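Local structure of zebrafish RNase5 (Danio rerio, 3LJE) at residues A[6-9]-A[10-13]; A[29-32]-A[33-37]; A[59-63]-A[64-68]; A[67-71]-A[72-76]. The protein probably cleaves RNA as a member of the pancreatic ribonuclease family, in the RNase/angiogenin subfamily of zebrafish. All coordinates share one frame; numbering follows the deposited sequence. Where two conformers were deposited one is given.

Contact 1 of 4, residues A[6-9]-A[10-13]; sequences DVDP and RYQK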
loop_
_atom_site.group_PDB
_atom_site.type_symbol
_atom_site.label_atom_id
_atom_site.label_comp_id
_atom_site.label_asym_id
_atom_site.label_seq_id
_atom_site.Cartn_x
_atom_site.Cartn_y
_atom_site.Cartn_z
ATOM N N ASP A 6 -7.449 18.287 -3.561
ATOM C CA ASP A 6 -6.136 18.111 -4.196
ATOM C C ASP A 6 -5.478 16.863 -3.612
ATOM O O ASP A 6 -4.418 16.446 -4.058
ATOM C CB ASP A 6 -5.216 19.274 -3.928
ATOM C CG ASP A 6 -5.178 19.633 -2.488
ATOM O OD1 ASP A 6 -6.251 19.687 -1.855
ATOM O OD2 ASP A 6 -4.059 19.852 -1.973
ATOM N N VAL A 7 -6.112 16.282 -2.612
ATOM C CA VAL A 7 -5.542 15.097 -1.940
ATOM C C VAL A 7 -6.296 13.829 -2.326
ATOM O O VAL A 7 -5.715 12.760 -2.416
ATOM C CB VAL A 7 -5.687 15.237 -0.421
ATOM C CG1 VAL A 7 -5.318 13.903 0.273
ATOM C CG2 VAL A 7 -4.718 16.368 0.119
ATOM N N ASP A 8 -7.609 13.958 -2.511
ATOM C CA ASP A 8 -8.392 12.816 -2.821
ATOM C C ASP A 8 -7.888 11.804 -3.898
ATOM O O ASP A 8 -7.932 10.585 -3.663
ATOM C CB ASP A 8 -9.821 13.258 -3.080
ATOM C CG ASP A 8 -10.783 12.084 -3.107
ATOM O OD1 ASP A 8 -10.881 11.333 -2.114
ATOM O OD2 ASP A 8 -11.419 11.910 -4.142
ATOM N N PRO A 9 -7.386 12.269 -5.070
ATOM C CA PRO A 9 -6.923 11.282 -6.062
ATOM C C PRO A 9 -5.802 10.349 -5.529
ATOM O O PRO A 9 -5.845 9.108 -5.710
ATOM C CB PRO A 9 -6.431 12.160 -7.254
ATOM C CG PRO A 9 -7.383 13.433 -7.153
ATOM C CD PRO A 9 -7.224 13.654 -5.586
ATOM N N ARG A 10 -4.867 10.960 -4.815
ATOM C CA ARG A 10 -3.729 10.210 -4.270
ATOM C C ARG A 10 -4.150 9.325 -3.125
ATOM O O ARG A 10 -3.626 8.159 -2.974
ATOM C CB ARG A 10 -2.606 11.147 -3.842
ATOM C CG ARG A 10 -1.692 11.495 -5.072
ATOM C CD ARG A 10 -0.491 12.344 -4.637
ATOM N NE ARG A 10 -1.094 13.514 -3.999
ATOM C CZ ARG A 10 -0.549 14.193 -2.974
ATOM N NH1 ARG A 10 0.640 13.825 -2.468
ATOM N NH2 ARG A 10 -1.233 15.212 -2.449
ATOM N N TYR A 11 -5.059 9.836 -2.335
ATOM C CA TYR A 11 -5.551 9.087 -1.199
ATOM C C TYR A 11 -6.362 7.866 -1.697
ATOM O O TYR A 11 -6.261 6.735 -1.183
ATOM C CB TYR A 11 -6.462 10.003 -0.398
ATOM C CG TYR A 11 -7.302 9.312 0.610
ATOM C CD1 TYR A 11 -6.735 8.747 1.769
ATOM C CD2 TYR A 11 -8.686 9.235 0.437
ATOM C CE1 TYR A 11 -7.540 8.145 2.729
ATOM C CE2 TYR A 11 -9.508 8.625 1.378
ATOM C CZ TYR A 11 -8.958 8.084 2.524
ATOM O OH TYR A 11 -9.788 7.478 3.479
ATOM N N GLN A 12 -7.217 8.098 -2.691
ATOM C CA GLN A 12 -7.987 6.957 -3.176
ATOM C C GLN A 12 -7.052 5.903 -3.780
ATOM O O GLN A 12 -7.283 4.673 -3.672
ATOM C CB GLN A 12 -9.036 7.416 -4.256
ATOM C CG GLN A 12 -10.114 8.398 -3.736
ATOM C CD GLN A 12 -10.893 7.701 -2.676
ATOM O OE1 GLN A 12 -10.997 6.477 -2.750
ATOM N NE2 GLN A 12 -11.412 8.426 -1.657
ATOM N N LYS A 13 -6.029 6.339 -4.521
ATOM C CA LYS A 13 -5.100 5.398 -5.100
ATOM C C LYS A 13 -4.349 4.631 -3.953
ATOM O O LYS A 13 -4.076 3.458 -4.053
ATOM C CB LYS A 13 -4.099 6.163 -5.935
ATOM C CG LYS A 13 -3.025 5.208 -6.636
ATOM C CD LYS A 13 -2.230 5.968 -7.730
ATOM C CE LYS A 13 -1.113 5.144 -8.262
ATOM N NZ LYS A 13 -0.543 5.898 -9.494
HETATM O O HOH W 1 -4.215 13.906 -5.056
#
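D8 and Q12 sit one turn apart at the start of helix 8-18, the N-terminal helix of the pancreatic ribonuclease fold. They are bonded twice. The backbone N of Q12 donates to D8 O at 2.8 Å. The side-chain NE2 of Q12 donates to D8 OD1 at 3.0 Å, with an N-H...O angle of 164°. OD1 is met on its syn side, and it lies almost in the amide plane of Q12. The carboxylate and amide planes are still turned 60° from each other. The Q12 chain bends at chi2 (-62°), which turns NE2 toward D8 OD1; the two side chains meet at a slant. With a leucine at D8, Q12 NE2 would probably lose this acceptor and its amide would be freer to turn. Two more backbone bonds continue the turn, Y11 N to V7 O and K13 N to P9 O. V7 and Y11 also touch through CG1 and CB. Their side chains reach strand 115-119, where the Y11 ring meets W115 edge-to-face. The charged ends of D6 and R10 have partners beyond the helix. R10 NH2 forms a salt bridge with D112, and D6 OD2 forms one with K113. A water joins the turn before the helix to its first full turn. It donates to D6 O at 2.7 Å and accepts from R10 N at 3.0 Å. R10 NE adds a weak third bond to this water at 3.3 Å, in the plane of the guanidinium.

Contact 2 of 4, residues A[29-32]-A[33-37]; sequences DRAM and SIKKI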
loop_
_atom_site.group_PDB
_atom_site.type_symbol
_atom_site.label_atom_id
_atom_site.label_comp_id
_atom_site.label_asym_id
_atom_site.label_seq_id
_atom_site.Cartn_x
_atom_site.Cartn_y
_atom_site.Cartn_z
ATOM N N ASP A 29 -1.676 -12.658 -6.615
ATOM C CA ASP A 29 -1.925 -12.521 -8.038
ATOM C C ASP A 29 -3.304 -11.897 -8.337
ATOM O O ASP A 29 -3.375 -10.946 -9.132
ATOM C CB ASP A 29 -1.878 -13.859 -8.762
ATOM C CG ASP A 29 -0.388 -14.437 -8.897
ATOM O OD1 ASP A 29 0.596 -13.732 -8.456
ATOM O OD2 ASP A 29 -0.261 -15.581 -9.416
ATOM N N ARG A 30 -4.353 -12.428 -7.694
ATOM C CA ARG A 30 -5.702 -11.889 -8.021
ATOM C C ARG A 30 -5.875 -10.450 -7.506
ATOM O O ARG A 30 -6.532 -9.640 -8.167
ATOM C CB ARG A 30 -6.839 -12.830 -7.495
ATOM C CG ARG A 30 -7.366 -12.632 -6.019
ATOM C CD ARG A 30 -8.512 -13.545 -5.595
ATOM N NE ARG A 30 -8.010 -14.858 -5.278
ATOM C CZ ARG A 30 -8.379 -15.730 -4.352
ATOM N NH1 ARG A 30 -9.358 -15.549 -3.451
ATOM N NH2 ARG A 30 -7.711 -16.843 -4.363
ATOM N N ALA A 31 -5.289 -10.102 -6.343
ATOM C CA ALA A 31 -5.383 -8.749 -5.816
ATOM C C ALA A 31 -4.672 -7.793 -6.784
ATOM O O ALA A 31 -5.210 -6.745 -7.116
ATOM C CB ALA A 31 -4.784 -8.656 -4.418
ATOM N N MET A 32 -3.453 -8.144 -7.229
ATOM C CA MET A 32 -2.708 -7.223 -8.132
ATOM C C MET A 32 -3.490 -7.038 -9.456
ATOM O O MET A 32 -3.525 -5.991 -10.074
ATOM C CB MET A 32 -1.289 -7.804 -8.436
ATOM C CG MET A 32 -0.354 -7.849 -7.166
ATOM S SD MET A 32 -0.074 -6.115 -6.425
ATOM C CE MET A 32 1.154 -5.519 -7.697
ATOM N N SER A 33 -4.096 -8.120 -9.863
ATOM C CA SER A 33 -4.851 -8.097 -11.109
ATOM C C SER A 33 -6.197 -7.311 -10.977
ATOM O O SER A 33 -6.414 -6.364 -11.698
ATOM C CB SER A 33 -5.108 -9.560 -11.513
ATOM O OG SER A 33 -6.014 -9.542 -12.586
ATOM N N ILE A 34 -7.044 -7.694 -10.033
ATOM C CA ILE A 34 -8.384 -7.060 -9.978
ATOM C C ILE A 34 -8.268 -5.561 -9.551
ATOM O O ILE A 34 -9.040 -4.747 -10.019
ATOM C CB ILE A 34 -9.315 -7.834 -8.983
ATOM C CG1 ILE A 34 -10.787 -7.391 -9.235
ATOM C CG2 ILE A 34 -8.970 -7.578 -7.482
ATOM C CD1 ILE A 34 -11.758 -8.172 -8.182
ATOM N N LYS A 35 -7.219 -5.199 -8.778
ATOM C CA LYS A 35 -7.099 -3.757 -8.328
ATOM C C LYS A 35 -6.319 -3.030 -9.394
ATOM O O LYS A 35 -6.042 -1.794 -9.307
ATOM C CB LYS A 35 -6.381 -3.684 -6.941
ATOM C CG LYS A 35 -7.201 -4.361 -5.712
ATOM C CD LYS A 35 -6.209 -4.601 -4.538
ATOM C CE LYS A 35 -6.836 -5.519 -3.416
ATOM N NZ LYS A 35 -7.827 -4.723 -2.662
ATOM N N LYS A 36 -5.969 -3.744 -10.452
ATOM C CA LYS A 36 -5.245 -3.107 -11.522
ATOM C C LYS A 36 -3.966 -2.352 -11.087
ATOM O O LYS A 36 -3.678 -1.192 -11.524
ATOM C CB LYS A 36 -6.172 -2.128 -12.274
ATOM C CG LYS A 36 -7.404 -2.839 -12.847
ATOM C CD LYS A 36 -8.076 -1.884 -13.945
ATOM C CE LYS A 36 -8.891 -2.649 -14.996
ATOM N NZ LYS A 36 -9.817 -3.614 -14.371
ATOM N N ILE A 37 -3.142 -3.023 -10.297
ATOM C CA ILE A 37 -1.967 -2.333 -9.787
ATOM C C ILE A 37 -0.811 -2.637 -10.713
ATOM O O ILE A 37 -0.323 -3.776 -10.715
ATOM C CB ILE A 37 -1.639 -2.838 -8.412
ATOM C CG1 ILE A 37 -2.887 -2.522 -7.547
ATOM C CG2 ILE A 37 -0.318 -2.138 -7.806
ATOM C CD1 ILE A 37 -2.784 -3.207 -6.189
#
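M32 and I37 meet where helix 28-34 ends and the chain turns back. M32 buries the largest area in this contact. Its chain bends at chi2 (-60°) and chi3 (-77°), which swings CE round to I37. M32 CE touches I37 CG2 at 3.7 Å, and M32 SD lies 4.0 Å from I37 CD1. The two side chains cross at about a right angle. Cutting M32 back to alanine is likely to open a gap beside I37 and leave its CG2 and CD1 branches without this packing. Beside this pair the backbone closes in a Schellman motif. I37 N donates to M32 O at 3.0 Å, and K36 N donates to S33 O at 2.9 Å. K36 takes a positive phi (53°), which breaks the helix. S33 buries the next largest area. Its N bonds to D29 O, and its CB packs on the same carbonyl oxygen at 3.3 Å. A31 adds a bond from K35 N to its O, while K35 CE lies 3.9 Å from A31 CB. K35 NZ then reaches D20 in a salt bridge. M32 and I37 both touch N49 of strand 48-52, and I37 also packs on helix 8-18. The chemistry thus divides in two: backbone bonds close the helix end, while M32 and I37, both buried, pack against each other and against strand 48-52.

Contact 3 of 4, residues A[59-63]-A[64-68]; sequences ITTVC and GDAGT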
loop_
_atom_site.group_PDB
_atom_site.type_symbol
_atom_site.label_atom_id
_atom_site.label_comp_id
_atom_site.label_asym_id
_atom_site.label_seq_id
_atom_site.Cartn_x
_atom_site.Cartn_y
_atom_site.Cartn_z
ATOM N N ILE A 59 -5.251 3.171 9.693
ATOM C CA ILE A 59 -3.991 3.488 8.983
ATOM C C ILE A 59 -3.870 5.031 8.931
ATOM O O ILE A 59 -2.743 5.560 9.082
ATOM C CB ILE A 59 -4.042 2.931 7.562
ATOM C CG1 ILE A 59 -3.984 1.383 7.636
ATOM C CG2 ILE A 59 -2.833 3.385 6.704
ATOM C CD1 ILE A 59 -4.347 0.748 6.264
ATOM N N THR A 60 -4.987 5.715 8.739
ATOM C CA THR A 60 -4.937 7.198 8.647
ATOM C C THR A 60 -4.386 7.841 9.949
ATOM O O THR A 60 -3.808 8.945 9.912
ATOM C CB THR A 60 -6.346 7.699 8.209
ATOM O OG1 THR A 60 -6.567 7.198 6.887
ATOM C CG2 THR A 60 -6.462 9.282 8.189
ATOM N N THR A 61 -4.575 7.175 11.101
ATOM C CA THR A 61 -4.009 7.706 12.373
ATOM C C THR A 61 -2.479 7.841 12.303
ATOM O O THR A 61 -1.917 8.607 13.072
ATOM C CB THR A 61 -4.337 6.794 13.652
ATOM O OG1 THR A 61 -3.703 5.510 13.531
ATOM C CG2 THR A 61 -5.891 6.662 13.797
ATOM N N VAL A 62 -1.828 7.090 11.408
ATOM C CA VAL A 62 -0.370 7.289 11.256
ATOM C C VAL A 62 -0.082 8.734 10.757
ATOM O O VAL A 62 0.994 9.329 11.073
ATOM C CB VAL A 62 0.229 6.273 10.268
ATOM C CG1 VAL A 62 1.787 6.479 10.089
ATOM C CG2 VAL A 62 0.041 4.878 10.917
ATOM N N CYS A 63 -1.036 9.288 10.020
ATOM C CA CYS A 63 -0.866 10.646 9.495
ATOM C C CYS A 63 -1.412 11.633 10.539
ATOM O O CYS A 63 -1.503 12.849 10.265
ATOM C CB CYS A 63 -1.666 10.836 8.190
ATOM S SG CYS A 63 -0.910 9.944 6.813
ATOM N N GLY A 64 -1.868 11.085 11.676
ATOM C CA GLY A 64 -2.436 11.939 12.708
ATOM C C GLY A 64 -1.713 11.662 13.994
ATOM O O GLY A 64 -0.487 11.545 14.072
ATOM N N ASP A 65 -2.546 11.410 14.993
ATOM C CA ASP A 65 -2.093 11.200 16.327
ATOM C C ASP A 65 -1.148 10.089 16.634
ATOM O O ASP A 65 -0.402 10.198 17.584
ATOM C CB ASP A 65 -3.353 11.049 17.207
ATOM C CG ASP A 65 -3.038 11.191 18.634
ATOM O OD1 ASP A 65 -2.611 12.314 18.978
ATOM O OD2 ASP A 65 -3.189 10.194 19.391
ATOM N N ALA A 66 -1.189 8.987 15.880
ATOM C CA ALA A 66 -0.390 7.848 16.107
ATOM C C ALA A 66 0.863 7.664 15.258
ATOM O O ALA A 66 1.374 6.531 15.120
ATOM C CB ALA A 66 -1.242 6.601 15.984
ATOM N N GLY A 67 1.316 8.721 14.597
ATOM C CA GLY A 67 2.519 8.492 13.807
ATOM C C GLY A 67 3.642 9.438 14.317
ATOM O O GLY A 67 3.320 10.365 15.094
ATOM N N THR A 68 4.868 9.175 13.862
ATOM C CA THR A 68 6.012 10.029 14.215
ATOM C C THR A 68 6.718 10.413 12.934
ATOM O O THR A 68 6.752 9.681 11.964
ATOM C CB THR A 68 6.943 9.349 15.194
ATOM O OG1 THR A 68 7.623 8.279 14.560
ATOM C CG2 THR A 68 6.150 8.765 16.458
HETATM O O HOH W 2 1.347 11.935 12.248
#
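T61 O receives two backbone N-H groups where the chain leaves helix 56-60 and turns toward strand 67-70. The link between them holds a type I beta turn, G64 to G67. A66 N donates to T61 O at 2.9 Å, from a position tilted 35° from the carbonyl plane. G64 N gives the same oxygen a weak bond at 2.8 Å. One carbonyl therefore ties both the start and the middle of the turn to the preceding segment. The side chain of T61 follows its carbonyl to A66. OG1 lies between the backbone N and the carbonyl carbon (chi1 65°), and it meets A66 CB at 3.6 Å. The same hydroxyl is hydrogen-bonded to R58 O, three residues back, which is likely to hold its rotation. The closing bond of the turn, G67 N to G64 O, is weak at 3.4 Å. G67 lies close against V62, and its CA makes a CA-H...O contact with V62 O. A CB built on G67 would clash with that oxygen, so this closeness depends on the missing side chain. Further out, C63 SG forms a disulfide with C111 of strand 97-112, one of the cross-links that hold this fold together. The V62 side chain points away from the 64-68 segment and packs on L109 and S76. T60 and C63 pack on P116. A water bridges the two sides of the link, donating to V62 O at 2.9 Å and to G64 O at 2.6 Å.

Contact 4 of 4, residues A[67-71]-A[72-76]; sequences GTPVN and NLFKS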
loop_
_atom_site.group_PDB
_atom_site.type_symbol
_atom_site.label_atom_id
_atom_site.label_comp_id
_atom_site.label_asym_id
_atom_site.label_seq_id
_atom_site.Cartn_x
_atom_site.Cartn_y
_atom_site.Cartn_z
ATOM N N GLY A 67 1.316 8.721 14.597
ATOM C CA GLY A 67 2.519 8.492 13.807
ATOM C C GLY A 67 3.642 9.438 14.317
ATOM O O GLY A 67 3.320 10.365 15.094
ATOM N N THR A 68 4.868 9.175 13.862
ATOM C CA THR A 68 6.012 10.029 14.215
ATOM C C THR A 68 6.718 10.413 12.934
ATOM O O THR A 68 6.752 9.681 11.964
ATOM C CB THR A 68 6.943 9.349 15.194
ATOM O OG1 THR A 68 7.623 8.279 14.560
ATOM C CG2 THR A 68 6.150 8.765 16.458
ATOM N N PRO A 69 7.341 11.617 12.911
ATOM C CA PRO A 69 8.043 12.045 11.668
ATOM C C PRO A 69 9.292 11.331 11.386
ATOM O O PRO A 69 10.094 11.140 12.303
ATOM C CB PRO A 69 8.304 13.561 11.884
ATOM C CG PRO A 69 7.406 14.001 13.088
ATOM C CD PRO A 69 7.193 12.685 13.930
ATOM N N VAL A 70 9.540 10.880 10.149
ATOM C CA VAL A 70 10.798 10.271 9.796
ATOM C C VAL A 70 11.116 10.855 8.422
ATOM O O VAL A 70 10.441 10.566 7.458
ATOM C CB VAL A 70 10.698 8.718 9.713
ATOM C CG1 VAL A 70 10.466 8.159 11.111
ATOM C CG2 VAL A 70 9.474 8.305 8.786
ATOM N N ASN A 71 12.112 11.764 8.375
ATOM C CA ASN A 71 12.462 12.440 7.126
ATOM C C ASN A 71 11.188 13.199 6.743
ATOM O O ASN A 71 10.657 13.889 7.637
ATOM C CB ASN A 71 12.977 11.415 6.135
ATOM C CG ASN A 71 14.401 10.969 6.501
ATOM O OD1 ASN A 71 15.039 11.673 7.261
ATOM N ND2 ASN A 71 14.877 9.812 6.018
ATOM N N ASN A 72 10.665 13.072 5.526
ATOM C CA ASN A 72 9.469 13.838 5.193
ATOM C C ASN A 72 8.196 12.959 5.319
ATOM O O ASN A 72 7.123 13.371 4.843
ATOM C CB ASN A 72 9.543 14.286 3.752
ATOM C CG ASN A 72 10.816 15.112 3.534
ATOM O OD1 ASN A 72 11.039 16.075 4.299
ATOM N ND2 ASN A 72 11.670 14.702 2.601
ATOM N N LEU A 73 8.398 11.755 5.844
ATOM C CA LEU A 73 7.255 10.843 5.925
ATOM C C LEU A 73 6.820 10.658 7.367
ATOM O O LEU A 73 7.322 11.377 8.293
ATOM C CB LEU A 73 7.723 9.552 5.296
ATOM C CG LEU A 73 8.285 9.749 3.828
ATOM C CD1 LEU A 73 8.804 8.363 3.253
ATOM C CD2 LEU A 73 7.177 10.323 2.948
ATOM N N PHE A 74 5.966 9.628 7.624
ATOM C CA PHE A 74 5.435 9.473 9.009
ATOM C C PHE A 74 5.411 7.978 9.324
ATOM O O PHE A 74 4.861 7.168 8.495
ATOM C CB PHE A 74 4.031 10.046 9.053
ATOM C CG PHE A 74 4.019 11.502 8.872
ATOM C CD1 PHE A 74 4.289 12.325 9.976
ATOM C CD2 PHE A 74 3.934 12.036 7.564
ATOM C CE1 PHE A 74 4.488 13.771 9.812
ATOM C CE2 PHE A 74 4.141 13.469 7.335
ATOM C CZ PHE A 74 4.413 14.328 8.503
ATOM N N LYS A 75 5.983 7.608 10.499
ATOM C CA LYS A 75 6.167 6.182 10.779
ATOM C C LYS A 75 5.151 5.796 11.907
ATOM O O LYS A 75 4.933 6.553 12.846
ATOM C CB LYS A 75 7.601 5.942 11.268
ATOM C CG LYS A 75 7.971 4.506 11.551
ATOM C CD LYS A 75 9.526 4.400 11.635
ATOM C CE LYS A 75 9.953 2.956 11.652
ATOM N NZ LYS A 75 11.431 2.808 11.832
ATOM N N SER A 76 4.539 4.617 11.781
ATOM C CA SER A 76 3.617 4.176 12.810
ATOM C C SER A 76 4.422 4.045 14.145
ATOM O O SER A 76 5.634 3.788 14.098
ATOM C CB SER A 76 3.015 2.788 12.426
ATOM O OG SER A 76 3.989 1.797 12.188
HETATM O O HOH W 3 7.628 5.640 14.965
HETATM O O HOH W 4 7.922 14.156 8.383
#
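V70 and K75 lie diagonally across two paired strands, on the face that also carries T68 and L73. Their side chains cross at about a right angle. V70 CG1 meets K75 CB at 3.6 Å and K75 CD at 3.9 Å. The lysine runs extended, with CG anti to the backbone N (chi1 -178°), a turn that lays CB and CD past V70 CG1 before the amine moves off. The other valine branch, CG2, lies 4.1 Å from L73 CB. T68 and K75 cross at a slant, and T68 OG1 approaches K75 CB. That hydroxyl also shares a water with S76 O, at 2.7 Å from OG1. On the other face, P69 and F74 make a looser pair, with P69 CB 4.3 Å from F74 CE1. The proline comes to the ring obliquely. The backbone sets this order. T68 and K75 form a hydrogen-bonded pair, with K75 N to T68 O at 2.7 Å and T68 N donating back to K75 O. V70 and L73 form the next such pair, but each donor stands above the plane of the carbonyl it meets. At the tip, N71 and N72 make the bend, where N71 has a positive phi (61°). A second water donates to N71 O and L73 O. Strand 73-76 pairs on its other side with strand 97-112, through F74 with L109 and S76 with I107. This is an antiparallel beta hairpin closed by a type II' turn, at the margin of the ribonuclease sheet.

How the contacts relate
Contacts 1 and 2 are partly buried and each sit at one end of a helix: contact 1 at the start of helix 8-18, contact 2 at the finish of helix 28-34. Contacts 3 and 4 lie at the surface and share G67 and T68. Contact 3 leads the chain into strand 67-70, and contact 4 folds that strand back on 73-76. They touch through V62 CG1, which packs on the backbone of 74-76. Contact 2 stands apart, on the opposite side of the chain's centre from both. A carboxylate-amide bond marks contact 1, thioether packing beside a Schellman motif contact 2, backbone turns contact 3, and paired strands contact 4.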